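Local coordinates for DUF4276 family protein (Pyrococcus horikoshii, PDB 2P62) that is of unknown function but belongs to a Toprim-like family, whose relatives often carry out magnesium-dependent chemistry on nucleic acids, at residues A[3-8]-A[59-64]; A[28-33]-A[52-57]; A[95-100]-A[149-154]; A[132-137]-A[230-235]. One frame throughout, in Å; residues are numbered along the deposited sequence.

Interaction 1 (A[3-8]-A[59-64]); sequences IKLIIV and ALVIIH
Ile7 and Ile63 stand side by side and point the same way, on the sheet face that also carries Ile3, Leu5, Ala59 and Val61; the pair is a worked example of how parallel strands bring equivalent residues together. Ile63 holds CG1 between its backbone N and carbonyl carbon (chi1 61°), and the CD1 beyond it lies 3.8 Å from Ile7 CG1. The next pair, Leu5 and Val61, cross obliquely instead. Leu5 CD1 rests 4.0 Å from Val61 CG1, and the same methyl comes within 3.3 Å of Val61 O, bridging side chain and backbone. Val61 turns its other branch back along the strand, CG2 meeting Ile3 CG2 at 3.8 Å.

The opposite face begins with Lys4, whose aliphatic chain runs alongside Leu60: Leu60 CD2 sits 3.6 Å from Lys4 CB and also touches CD. Extended beyond CG, the lysine carries NZ away to a salt bridge with Glu91 and to the carbonyl oxygens of Met239 and Gly241 at the C-terminus. Farther on, Ile6 CB packs on Ile62 CG1; past the strand ends, Val8 CG2 meets His64 CB at 3.5 Å.

Between the faces run five backbone hydrogen bonds. Lys4 and Ile6 each use both N and O, and Val8 N completes the set. The Ile6 N to Val61 O bond, at 2.7 Å, has its donor tilted 24° from the carbonyl plane. Helix 11-23 packs against Leu60 and Ile62, while Phe37 and Phe44 reach Val61 and Ile63. The chemistry thus implies a largely buried centre of mostly branched apolar side chains, with backbone polarity spent on bonds between strands.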
loop_
_atom_site.group_PDB
_atom_site.type_symbol
_atom_site.label_atom_id
_atom_site.label_comp_id
_atom_site.label_asym_id
_atom_site.label_seq_id
_atom_site.Cartn_x
_atom_site.Cartn_y
_atom_site.Cartn_z
ATOM N N ILE A 3 11.387 7.962 -26.007
ATOM C CA ILE A 3 11.324 7.388 -24.676
ATOM C C ILE A 3 12.069 8.224 -23.657
ATOM O O ILE A 3 13.207 8.626 -23.890
ATOM C CB ILE A 3 11.940 5.982 -24.629
ATOM C CG1 ILE A 3 11.314 5.075 -25.682
ATOM C CG2 ILE A 3 11.703 5.373 -23.257
ATOM C CD1 ILE A 3 12.007 3.753 -25.766
ATOM N N LYS A 4 11.414 8.468 -22.526
ATOM C CA LYS A 4 11.993 9.217 -21.423
ATOM C C LYS A 4 11.850 8.347 -20.177
ATOM O O LYS A 4 10.789 7.771 -19.932
ATOM C CB LYS A 4 11.247 10.533 -21.216
ATOM C CG LYS A 4 11.208 11.422 -22.441
ATOM C CD LYS A 4 10.695 12.796 -22.086
ATOM C CE LYS A 4 10.602 13.688 -23.320
ATOM N NZ LYS A 4 10.178 15.059 -22.917
ATOM N N LEU A 5 12.926 8.247 -19.401
ATOM C CA LEU A 5 12.933 7.446 -18.185
ATOM C C LEU A 5 12.797 8.316 -16.931
ATOM O O LEU A 5 13.525 9.297 -16.751
ATOM C CB LEU A 5 14.230 6.628 -18.115
ATOM C CG LEU A 5 14.445 5.703 -16.910
ATOM C CD1 LEU A 5 13.319 4.667 -16.861
ATOM C CD2 LEU A 5 15.805 5.007 -17.021
ATOM N N ILE A 6 11.846 7.950 -16.077
ATOM C CA ILE A 6 11.607 8.657 -14.827
ATOM C C ILE A 6 11.858 7.703 -13.661
ATOM O O ILE A 6 11.187 6.679 -13.520
ATOM C CB ILE A 6 10.164 9.193 -14.741
ATOM C CG1 ILE A 6 9.866 10.079 -15.958
ATOM C CG2 ILE A 6 9.989 9.977 -13.437
ATOM C CD1 ILE A 6 8.513 10.790 -15.926
ATOM N N ILE A 7 12.843 8.045 -12.836
ATOM C CA ILE A 7 13.214 7.226 -11.689
ATOM C C ILE A 7 12.842 7.898 -10.375
ATOM O O ILE A 7 13.316 8.992 -10.072
ATOM C CB ILE A 7 14.731 6.950 -11.666
ATOM C CG1 ILE A 7 15.184 6.388 -13.022
ATOM C CG2 ILE A 7 15.051 5.971 -10.529
ATOM C CD1 ILE A 7 16.694 6.236 -13.165
ATOM N N VAL A 8 11.986 7.239 -9.605
ATOM C CA VAL A 8 11.550 7.757 -8.316
ATOM C C VAL A 8 11.901 6.734 -7.248
ATOM O O VAL A 8 12.319 5.620 -7.570
ATOM C CB VAL A 8 10.030 8.011 -8.301
ATOM C CG1 VAL A 8 9.683 9.107 -9.292
ATOM C CG2 VAL A 8 9.285 6.732 -8.641
ATOM N N ALA A 59 6.833 8.433 -24.853
ATOM C CA ALA A 59 6.603 7.345 -23.910
ATOM C C ALA A 59 7.393 7.646 -22.636
ATOM O O ALA A 59 8.592 7.904 -22.691
ATOM C CB ALA A 59 7.064 6.017 -24.504
ATOM N N LEU A 60 6.712 7.637 -21.494
ATOM C CA LEU A 60 7.369 7.872 -20.217
ATOM C C LEU A 60 7.423 6.557 -19.457
ATOM O O LEU A 60 6.390 5.966 -19.140
ATOM C CB LEU A 60 6.604 8.904 -19.392
ATOM C CG LEU A 60 6.498 10.288 -20.033
ATOM C CD1 LEU A 60 5.559 11.148 -19.222
ATOM C CD2 LEU A 60 7.875 10.918 -20.146
ATOM N N VAL A 61 8.637 6.094 -19.186
ATOM C CA VAL A 61 8.842 4.859 -18.454
ATOM C C VAL A 61 9.213 5.249 -17.031
ATOM O O VAL A 61 10.276 5.810 -16.792
ATOM C CB VAL A 61 9.977 4.029 -19.087
ATOM C CG1 VAL A 61 10.179 2.739 -18.302
ATOM C CG2 VAL A 61 9.630 3.709 -20.546
ATOM N N ILE A 62 8.322 4.959 -16.091
ATOM C CA ILE A 62 8.536 5.295 -14.689
ATOM C C ILE A 62 8.865 4.049 -13.876
ATOM O O ILE A 62 8.145 3.052 -13.943
ATOM C CB ILE A 62 7.268 5.934 -14.095
ATOM C CG1 ILE A 62 6.792 7.061 -15.009
ATOM C CG2 ILE A 62 7.533 6.448 -12.687
ATOM C CD1 ILE A 62 5.500 7.651 -14.580
ATOM N N ILE A 63 9.951 4.108 -13.109
ATOM C CA ILE A 63 10.352 2.983 -12.268
ATOM C C ILE A 63 10.596 3.460 -10.846
ATOM O O ILE A 63 10.979 4.609 -10.632
ATOM C CB ILE A 63 11.662 2.307 -12.763
ATOM C CG1 ILE A 63 12.811 3.311 -12.747
ATOM C CG2 ILE A 63 11.483 1.771 -14.162
ATOM C CD1 ILE A 63 14.136 2.715 -13.167
ATOM N N HIS A 64 10.373 2.572 -9.880
ATOM C CA HIS A 64 10.594 2.882 -8.470
ATOM C C HIS A 64 11.081 1.632 -7.741
ATOM O O HIS A 64 11.139 0.554 -8.333
ATOM C CB HIS A 64 9.310 3.376 -7.807
ATOM C CG HIS A 64 8.280 2.309 -7.613
ATOM N ND1 HIS A 64 7.409 1.920 -8.608
ATOM C CD2 HIS A 64 7.990 1.539 -6.538
ATOM C CE1 HIS A 64 6.627 0.958 -8.154
ATOM N NE2 HIS A 64 6.959 0.708 -6.901
#

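Interaction 2 (A[28-33]-A[52-57]); sequences REAKKL and VLEKDN
Leu53 and Glu29 face each other across the antiparallel edge of the Toprim-like sheet, where the short strand 28-29 pairs with strand 51-55, itself one arm of a hairpin with strand 58-63. They form the non-hydrogen-bonded pair, and the leucine illustrates how one side chain can serve two neighbouring strands.

Its CB lies 4.0 Å from Arg28 O. With CG anti to the carbonyl carbon (chi1 -55°), the chain then forks into methyls that take different partners. CD2 reaches outward to the backbone of the edge strand, 3.9 Å from Glu29 CA, and Glu29 CB stands only slightly farther from it. CD1 goes the other way and packs 3.9 Å from Ile62 CD1 on strand 58-63. Leu21 of helix 11-23 and the loop residue Phe27 also touch this leucine and help to bury it.

The neighbouring pair, Arg28 and Glu54, is hydrogen-bonded in both directions. Glu54 N gives its hydrogen to Arg28 O over 2.6 Å, and Arg28 N returns a bond of 2.8 Å to Glu54 O. Beyond CG the arginine chain bends twice, and its NH2 makes a salt bridge with Glu22 on helix 11-23, so that its charged end is engaged outside the strand pair. Past Glu29 the outer chain leaves strand conformation, yet one more backbone bond follows, from Ala30 N to Val52 O at 2.7 Å.

This bond holds the alanine close to Val52, whose CG1 is anti to its backbone N and lies near the alanine methyl; Ala30 CB comes to 3.6 Å from Val52 CB.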
loop_
_atom_site.group_PDB
_atom_site.type_symbol
_atom_site.label_atom_id
_atom_site.label_comp_id
_atom_site.label_asym_id
_atom_site.label_seq_id
_atom_site.Cartn_x
_atom_site.Cartn_y
_atom_site.Cartn_z
ATOM N N ARG A 28 -1.662 8.435 -21.161
ATOM C CA ARG A 28 -2.408 7.208 -20.891
ATOM C C ARG A 28 -1.472 6.020 -20.645
ATOM O O ARG A 28 -0.384 5.949 -21.213
ATOM C CB ARG A 28 -3.340 6.898 -22.065
ATOM C CG ARG A 28 -4.370 5.818 -21.766
ATOM C CD ARG A 28 -5.179 6.159 -20.507
ATOM N NE ARG A 28 -4.710 5.461 -19.306
ATOM C CZ ARG A 28 -4.854 5.931 -18.070
ATOM N NH1 ARG A 28 -5.445 7.106 -17.869
ATOM N NH2 ARG A 28 -4.429 5.218 -17.032
ATOM N N GLU A 29 -1.891 5.089 -19.795
ATOM C CA GLU A 29 -1.065 3.918 -19.503
ATOM C C GLU A 29 -1.016 2.944 -20.681
ATOM O O GLU A 29 -2.036 2.666 -21.307
ATOM C CB GLU A 29 -1.589 3.198 -18.256
ATOM C CG GLU A 29 -0.755 1.988 -17.842
ATOM C CD GLU A 29 -1.026 1.556 -16.413
ATOM O OE1 GLU A 29 -0.447 0.537 -15.976
ATOM O OE2 GLU A 29 -1.814 2.244 -15.725
ATOM N N ALA A 30 0.178 2.432 -20.974
ATOM C CA ALA A 30 0.384 1.489 -22.074
ATOM C C ALA A 30 -0.677 0.397 -22.098
ATOM O O ALA A 30 -1.144 -0.048 -21.051
ATOM C CB ALA A 30 1.763 0.863 -21.970
ATOM N N LYS A 31 -1.042 -0.038 -23.302
ATOM C CA LYS A 31 -2.059 -1.072 -23.489
ATOM C C LYS A 31 -1.746 -2.354 -22.715
ATOM O O LYS A 31 -0.790 -2.410 -21.934
ATOM C CB LYS A 31 -2.193 -1.412 -24.978
ATOM C CG LYS A 31 -2.480 -0.228 -25.890
ATOM C CD LYS A 31 -2.516 -0.670 -27.348
ATOM C CE LYS A 31 -2.765 0.497 -28.292
ATOM N NZ LYS A 31 -2.723 0.058 -29.715
ATOM N N LYS A 32 -2.568 -3.381 -22.936
ATOM C CA LYS A 32 -2.371 -4.680 -22.297
ATOM C C LYS A 32 -0.929 -5.070 -22.602
ATOM O O LYS A 32 -0.287 -5.803 -21.845
ATOM C CB LYS A 32 -3.317 -5.730 -22.897
ATOM C CG LYS A 32 -4.796 -5.523 -22.594
ATOM C CD LYS A 32 -5.112 -5.828 -21.137
ATOM C CE LYS A 32 -6.598 -5.674 -20.840
ATOM N NZ LYS A 32 -7.080 -4.286 -21.089
ATOM N N LEU A 33 -0.436 -4.558 -23.728
ATOM C CA LEU A 33 0.923 -4.809 -24.189
ATOM C C LEU A 33 1.912 -4.646 -23.046
ATOM O O LEU A 33 2.099 -3.548 -22.523
ATOM C CB LEU A 33 1.282 -3.842 -25.325
ATOM C CG LEU A 33 2.686 -3.927 -25.933
ATOM C CD1 LEU A 33 2.908 -5.298 -26.562
ATOM C CD2 LEU A 33 2.848 -2.828 -26.973
ATOM N N VAL A 52 4.278 2.447 -17.750
ATOM C CA VAL A 52 4.483 3.080 -19.048
ATOM C C VAL A 52 3.303 3.974 -19.410
ATOM O O VAL A 52 2.188 3.499 -19.610
ATOM C CB VAL A 52 4.663 2.037 -20.169
ATOM C CG1 VAL A 52 4.922 2.743 -21.499
ATOM C CG2 VAL A 52 5.813 1.115 -19.844
ATOM N N LEU A 53 3.563 5.274 -19.482
ATOM C CA LEU A 53 2.541 6.246 -19.826
ATOM C C LEU A 53 2.871 6.780 -21.213
ATOM O O LEU A 53 4.033 7.074 -21.506
ATOM C CB LEU A 53 2.533 7.393 -18.812
ATOM C CG LEU A 53 2.372 7.027 -17.336
ATOM C CD1 LEU A 53 2.206 8.309 -16.519
ATOM C CD2 LEU A 53 1.156 6.113 -17.141
ATOM N N GLU A 54 1.856 6.905 -22.065
ATOM C CA GLU A 54 2.073 7.394 -23.424
ATOM C C GLU A 54 1.089 8.458 -23.893
ATOM O O GLU A 54 -0.049 8.516 -23.429
ATOM C CB GLU A 54 2.034 6.224 -24.409
ATOM C CG GLU A 54 3.109 5.189 -24.169
ATOM C CD GLU A 54 3.027 4.026 -25.139
ATOM O OE1 GLU A 54 3.912 3.149 -25.089
ATOM O OE2 GLU A 54 2.078 3.992 -25.946
ATOM N N LYS A 55 1.554 9.290 -24.824
ATOM C CA LYS A 55 0.765 10.359 -25.427
ATOM C C LYS A 55 1.501 10.857 -26.666
ATOM O O LYS A 55 2.695 11.157 -26.613
ATOM C CB LYS A 55 0.574 11.512 -24.449
ATOM C CG LYS A 55 -0.247 12.666 -24.992
ATOM C CD LYS A 55 -0.295 13.781 -23.963
ATOM C CE LYS A 55 -0.935 15.038 -24.516
ATOM N NZ LYS A 55 -2.280 14.752 -25.052
ATOM N N ASP A 56 0.779 10.939 -27.781
ATOM C CA ASP A 56 1.354 11.379 -29.044
ATOM C C ASP A 56 2.575 10.504 -29.338
ATOM O O ASP A 56 2.442 9.285 -29.434
ATOM C CB ASP A 56 1.752 12.863 -28.982
ATOM C CG ASP A 56 0.558 13.792 -28.753
ATOM O OD1 ASP A 56 -0.421 13.712 -29.527
ATOM O OD2 ASP A 56 0.601 14.606 -27.796
ATOM N N ASN A 57 3.757 11.105 -29.472
ATOM C CA ASN A 57 4.958 10.325 -29.759
ATOM C C ASN A 57 5.940 10.224 -28.586
ATOM O O ASN A 57 7.126 9.934 -28.773
ATOM C CB ASN A 57 5.677 10.881 -31.000
ATOM C CG ASN A 57 6.435 12.177 -30.730
ATOM O OD1 ASN A 57 7.112 12.708 -31.622
ATOM N ND2 ASN A 57 6.332 12.687 -29.512
#

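Interaction 3 (A[95-100]-A[149-154]); sequences VRDVDE and KKELEL
Asp97, at the end of strand 89-97, passes Glu151, at the N-cap position of helix 152-162, with their CA atoms 4.3 Å apart, and a little farther on Asp99 N probably donates to Lys150 O, an atom whose place is less certain. The Asp97 carboxylate is split between two tasks. OD1 accepts the N-H of Leu152, the first helical residue, over 2.8 Å, and the donor comes from above the carboxylate plane, 51° out of it. OD2 takes a hydrogen from a water at 2.8 Å, and the same water donates to Glu153 OE2, tying the aspartate to the first helical turn.

Asp99 has CG anti to its carbonyl carbon (chi1 -74°), and its OD2 receives a weak, strongly bent bond from Lys150 N. Between the two aspartates, Val98 lies slantwise against Lys150, CB to CB at 3.6 Å, on the aliphatic part of the lysine. The sequence Asp97-Val98-Asp99 at a strand end fits the DxD motif of Toprim domains, which in relatives takes part in binding magnesium; such a role here is an inference.

Around the contact, Arg96 shares backbone bonds with Tyr134 and Met136 of strand 129-136, while its guanidinium makes a cation-pi contact with Trp107 of helix 104-109. Leu152 packs on Phe16 of helix 11-23, and Pro186, opening helix 186-196, touches Glu151 and Glu153, with Lys187 making a salt bridge to Glu153.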
loop_
_atom_site.group_PDB
_atom_site.type_symbol
_atom_site.label_atom_id
_atom_site.label_comp_id
_atom_site.label_asym_id
_atom_site.label_seq_id
_atom_site.Cartn_x
_atom_site.Cartn_y
_atom_site.Cartn_z
ATOM N N VAL A 95 14.404 11.655 -9.467
ATOM C CA VAL A 95 13.745 12.402 -8.405
ATOM C C VAL A 95 13.965 11.810 -7.030
ATOM O O VAL A 95 13.742 10.616 -6.808
ATOM C CB VAL A 95 12.234 12.479 -8.670
ATOM C CG1 VAL A 95 11.519 13.188 -7.512
ATOM C CG2 VAL A 95 11.998 13.205 -10.001
ATOM N N ARG A 96 14.390 12.660 -6.104
ATOM C CA ARG A 96 14.659 12.238 -4.739
ATOM C C ARG A 96 14.365 13.374 -3.775
ATOM O O ARG A 96 14.553 14.543 -4.109
ATOM C CB ARG A 96 16.131 11.817 -4.589
ATOM C CG ARG A 96 16.460 11.314 -3.184
ATOM C CD ARG A 96 17.894 10.852 -3.036
ATOM N NE ARG A 96 18.836 11.970 -2.945
ATOM C CZ ARG A 96 20.144 11.833 -2.740
ATOM N NH1 ARG A 96 20.678 10.628 -2.600
ATOM N NH2 ARG A 96 20.920 12.902 -2.678
ATOM N N ASP A 97 13.888 13.039 -2.581
ATOM C CA ASP A 97 13.617 14.074 -1.592
ATOM C C ASP A 97 14.930 14.810 -1.351
ATOM O O ASP A 97 16.011 14.226 -1.460
ATOM C CB ASP A 97 13.172 13.492 -0.243
ATOM C CG ASP A 97 11.840 12.776 -0.304
ATOM O OD1 ASP A 97 10.971 13.162 -1.123
ATOM O OD2 ASP A 97 11.651 11.839 0.508
ATOM N N VAL A 98 14.823 16.086 -1.012
ATOM C CA VAL A 98 15.977 16.909 -0.707
ATOM C C VAL A 98 16.651 16.394 0.573
ATOM O O VAL A 98 17.872 16.387 0.674
ATOM C CB VAL A 98 15.527 18.385 -0.541
ATOM C CG1 VAL A 98 16.663 19.236 -0.002
ATOM C CG2 VAL A 98 15.034 18.925 -1.885
ATOM N N ASP A 99 15.837 15.947 1.529
ATOM C CA ASP A 99 16.286 15.408 2.825
ATOM C C ASP A 99 17.333 14.324 2.775
ATOM O O ASP A 99 18.276 14.324 3.562
ATOM C CB ASP A 99 15.119 14.794 3.579
ATOM C CG ASP A 99 14.203 15.811 4.137
ATOM O OD1 ASP A 99 13.110 15.415 4.599
ATOM O OD2 ASP A 99 14.579 17.004 4.119
ATOM N N GLU A 100 17.124 13.368 1.882
ATOM C CA GLU A 100 18.027 12.242 1.766
ATOM C C GLU A 100 19.372 12.629 1.187
ATOM O O GLU A 100 19.461 13.489 0.306
ATOM C CB GLU A 100 17.389 11.146 0.912
ATOM C CG GLU A 100 15.938 10.849 1.254
ATOM C CD GLU A 100 15.417 9.617 0.536
ATOM O OE1 GLU A 100 15.682 9.469 -0.678
ATOM O OE2 GLU A 100 14.738 8.796 1.189
ATOM N N LYS A 149 10.798 19.235 6.969
ATOM C CA LYS A 149 11.522 18.174 6.275
ATOM C C LYS A 149 11.192 18.246 4.787
ATOM O O LYS A 149 10.049 18.043 4.379
ATOM C CB LYS A 149 11.150 16.808 6.862
ATOM C CG LYS A 149 11.277 16.764 8.385
ATOM C CD LYS A 149 11.028 15.368 8.963
ATOM C CE LYS A 149 12.125 14.389 8.560
ATOM N NZ LYS A 149 11.959 13.077 9.238
ATOM N N LYS A 150 12.205 18.561 3.984
ATOM C CA LYS A 150 12.029 18.703 2.546
ATOM C C LYS A 150 11.919 17.354 1.856
ATOM O O LYS A 150 12.901 16.624 1.704
ATOM C CB LYS A 150 13.179 19.523 1.958
ATOM C CG LYS A 150 13.280 20.936 2.524
ATOM C CD LYS A 150 14.284 21.755 1.731
ATOM C CE LYS A 150 14.423 23.176 2.257
ATOM N NZ LYS A 150 15.061 23.208 3.608
ATOM N N GLU A 151 10.700 17.041 1.432
ATOM C CA GLU A 151 10.413 15.773 0.781
ATOM C C GLU A 151 9.035 15.817 0.148
ATOM O O GLU A 151 8.302 16.790 0.312
ATOM C CB GLU A 151 10.497 14.633 1.804
ATOM C CG GLU A 151 9.659 14.825 3.065
ATOM C CD GLU A 151 9.878 13.713 4.079
ATOM O OE1 GLU A 151 11.051 13.378 4.357
ATOM O OE2 GLU A 151 8.885 13.181 4.619
ATOM N N LEU A 152 8.693 14.763 -0.580
ATOM C CA LEU A 152 7.405 14.673 -1.258
ATOM C C LEU A 152 6.224 15.035 -0.360
ATOM O O LEU A 152 5.299 15.725 -0.787
ATOM C CB LEU A 152 7.219 13.257 -1.809
ATOM C CG LEU A 152 6.116 12.912 -2.822
ATOM C CD1 LEU A 152 5.061 12.086 -2.130
ATOM C CD2 LEU A 152 5.528 14.161 -3.471
ATOM N N GLU A 153 6.265 14.591 0.889
ATOM C CA GLU A 153 5.169 14.862 1.798
ATOM C C GLU A 153 5.041 16.342 2.173
ATOM O O GLU A 153 3.933 16.838 2.383
ATOM C CB GLU A 153 5.313 13.984 3.038
ATOM C CG GLU A 153 5.040 12.497 2.771
ATOM C CD GLU A 153 6.177 11.752 2.056
ATOM O OE1 GLU A 153 6.001 10.529 1.827
ATOM O OE2 GLU A 153 7.231 12.362 1.733
ATOM N N LEU A 154 6.173 17.044 2.238
ATOM C CA LEU A 154 6.173 18.464 2.565
ATOM C C LEU A 154 5.392 19.224 1.489
ATOM O O LEU A 154 4.611 20.122 1.789
ATOM C CB LEU A 154 7.607 19.004 2.661
ATOM C CG LEU A 154 7.708 20.366 3.374
ATOM C CD1 LEU A 154 7.282 20.176 4.819
ATOM C CD2 LEU A 154 9.125 20.930 3.304
HETATM O O HOH W 1 9.263 10.961 1.719
#

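Interaction 4 (A[132-137]-A[230-235]); sequences YPYGMG and VNLLPL
Tyr134 on strand 129-136 and Leu235 on helix 233-239 each point CB toward the other segment, and in both residues CG is anti to the backbone N (Tyr134 chi1 -176°), continuing the chain outward. Between this helix and the preceding helix 220-229 the chain makes a Schellman motif, with Asn231 at positive phi, and the turn delivers its carbonyl to the sheet of the Toprim-like fold. The example shows one aromatic ring serving two purposes: its face meets an apolar methyl and its hydroxyl bonds to the backbone.

Over the ring face lies Leu235 CD2, 3.8 Å from the Tyr134 ring centroid and only 10° off the normal, a CH-pi contact placed above the centre. At the ring edge, near its plane, Tyr134 OH donates to Asn231 O over 2.8 Å. Relative to the acceptor carbonyl, the hydroxyl stands above its plane, 41° out of it. The bond gives this buried contact a polar anchor at the place where helix 220-229 has ended.

Leu232 comes in at about a right angle to the tyrosine. Its CD2 sits 3.5 Å from Tyr134 OH and also touches CE1, so the hydroxyl is flanked by a methyl as well as by its acceptor. Phe16 and Phe17 of helix 11-23 join the cluster, the first against Leu232, the second against Leu235 and Met136.

Met136 completes the apolar grip. Its chain bends at chi2 and chi3, and the terminal CE finishes 4.0 Å from Leu232 CD2.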
loop_
_atom_site.group_PDB
_atom_site.type_symbol
_atom_site.label_atom_id
_atom_site.label_comp_id
_atom_site.label_asym_id
_atom_site.label_seq_id
_atom_site.Cartn_x
_atom_site.Cartn_y
_atom_site.Cartn_z
ATOM N N TYR A 132 18.242 14.732 -15.784
ATOM C CA TYR A 132 17.735 15.770 -14.907
ATOM C C TYR A 132 17.629 15.359 -13.453
ATOM O O TYR A 132 16.742 14.604 -13.068
ATOM C CB TYR A 132 16.359 16.248 -15.379
ATOM C CG TYR A 132 16.359 16.993 -16.692
ATOM C CD1 TYR A 132 16.619 18.366 -16.740
ATOM C CD2 TYR A 132 16.073 16.330 -17.897
ATOM C CE1 TYR A 132 16.587 19.058 -17.948
ATOM C CE2 TYR A 132 16.043 17.020 -19.108
ATOM C CZ TYR A 132 16.297 18.381 -19.124
ATOM O OH TYR A 132 16.243 19.067 -20.314
ATOM N N PRO A 133 18.565 15.824 -12.630
ATOM C CA PRO A 133 18.489 15.468 -11.211
ATOM C C PRO A 133 17.546 16.474 -10.541
ATOM O O PRO A 133 17.708 17.684 -10.685
ATOM C CB PRO A 133 19.943 15.562 -10.741
ATOM C CG PRO A 133 20.572 16.549 -11.692
ATOM C CD PRO A 133 19.904 16.306 -13.017
ATOM N N TYR A 134 16.536 15.973 -9.839
ATOM C CA TYR A 134 15.581 16.862 -9.202
ATOM C C TYR A 134 15.295 16.525 -7.746
ATOM O O TYR A 134 15.009 15.379 -7.408
ATOM C CB TYR A 134 14.279 16.860 -10.005
ATOM C CG TYR A 134 13.233 17.821 -9.502
ATOM C CD1 TYR A 134 12.264 17.412 -8.585
ATOM C CD2 TYR A 134 13.225 19.153 -9.925
ATOM C CE1 TYR A 134 11.308 18.307 -8.101
ATOM C CE2 TYR A 134 12.275 20.056 -9.444
ATOM C CZ TYR A 134 11.322 19.626 -8.537
ATOM O OH TYR A 134 10.375 20.508 -8.073
ATOM N N GLY A 135 15.380 17.539 -6.888
ATOM C CA GLY A 135 15.112 17.347 -5.475
ATOM C C GLY A 135 13.676 17.732 -5.163
ATOM O O GLY A 135 13.267 18.853 -5.455
ATOM N N MET A 136 12.912 16.808 -4.582
ATOM C CA MET A 136 11.514 17.060 -4.244
ATOM C C MET A 136 11.353 17.672 -2.854
ATOM O O MET A 136 12.063 17.320 -1.913
ATOM C CB MET A 136 10.717 15.754 -4.317
ATOM C CG MET A 136 9.224 15.880 -3.987
ATOM S SD MET A 136 8.259 16.771 -5.237
ATOM C CE MET A 136 8.520 15.680 -6.603
ATOM N N GLY A 137 10.415 18.598 -2.730
ATOM C CA GLY A 137 10.182 19.221 -1.444
ATOM C C GLY A 137 10.951 20.505 -1.205
ATOM O O GLY A 137 11.222 20.850 -0.057
ATOM N N VAL A 230 5.544 25.590 -5.830
ATOM C CA VAL A 230 6.491 24.591 -5.337
ATOM C C VAL A 230 7.549 24.326 -6.398
ATOM O O VAL A 230 8.487 23.556 -6.192
ATOM C CB VAL A 230 5.781 23.267 -4.992
ATOM C CG1 VAL A 230 6.784 22.260 -4.471
ATOM C CG2 VAL A 230 4.712 23.510 -3.947
ATOM N N ASN A 231 7.385 24.987 -7.535
ATOM C CA ASN A 231 8.290 24.860 -8.668
ATOM C C ASN A 231 8.357 23.435 -9.222
ATOM O O ASN A 231 9.427 22.835 -9.302
ATOM C CB ASN A 231 9.695 25.351 -8.293
ATOM C CG ASN A 231 10.401 26.041 -9.461
ATOM O OD1 ASN A 231 9.872 26.995 -10.053
ATOM N ND2 ASN A 231 11.597 25.561 -9.798
ATOM N N LEU A 232 7.192 22.905 -9.594
ATOM C CA LEU A 232 7.079 21.574 -10.180
ATOM C C LEU A 232 6.690 21.712 -11.647
ATOM O O LEU A 232 6.895 20.804 -12.445
ATOM C CB LEU A 232 6.018 20.735 -9.453
ATOM C CG LEU A 232 6.497 19.836 -8.313
ATOM C CD1 LEU A 232 5.306 19.178 -7.653
ATOM C CD2 LEU A 232 7.463 18.774 -8.858
ATOM N N LEU A 233 6.144 22.862 -12.005
ATOM C CA LEU A 233 5.711 23.096 -13.379
ATOM C C LEU A 233 6.812 22.943 -14.431
ATOM O O LEU A 233 6.647 22.221 -15.415
ATOM C CB LEU A 233 5.069 24.477 -13.481
ATOM C CG LEU A 233 3.649 24.528 -14.045
ATOM C CD1 LEU A 233 2.807 23.359 -13.529
ATOM C CD2 LEU A 233 3.029 25.861 -13.663
ATOM N N PRO A 234 7.948 23.625 -14.242
ATOM C CA PRO A 234 9.036 23.514 -15.219
ATOM C C PRO A 234 9.544 22.085 -15.421
ATOM O O PRO A 234 9.961 21.724 -16.517
ATOM C CB PRO A 234 10.099 24.480 -14.673
ATOM C CG PRO A 234 9.772 24.578 -13.208
ATOM C CD PRO A 234 8.276 24.593 -13.187
ATOM N N LEU A 235 9.496 21.275 -14.370
ATOM C CA LEU A 235 9.932 19.880 -14.459
ATOM C C LEU A 235 8.908 19.065 -15.266
ATOM O O LEU A 235 9.261 18.279 -16.152
ATOM C CB LEU A 235 10.059 19.268 -13.057
ATOM C CG LEU A 235 10.262 17.743 -13.021
ATOM C CD1 LEU A 235 11.708 17.413 -13.400
ATOM C CD2 LEU A 235 9.946 17.200 -11.638
#

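All four contacts draw on one mixed sheet. Interaction 2 lies at its outer edge, about 12 Å centre to centre from interaction 1, and the two meet through the hairpin of strands 51-55 and 58-63; along the chain, interaction 2 falls within the span bounded by interaction 1. Strand 2-7 then adjoins strand 89-97, bringing interaction 1 to interaction 3, with centres about 19 Å apart. The centres of interactions 3 and 4 are about 11 Å apart; these two share the neighbouring strands 89-97 and 129-136, and alternate in sequence. Interaction 4 returns the last helix to the sheet, so early, middle and C-terminal parts of the chain converge on a single Toprim-like core.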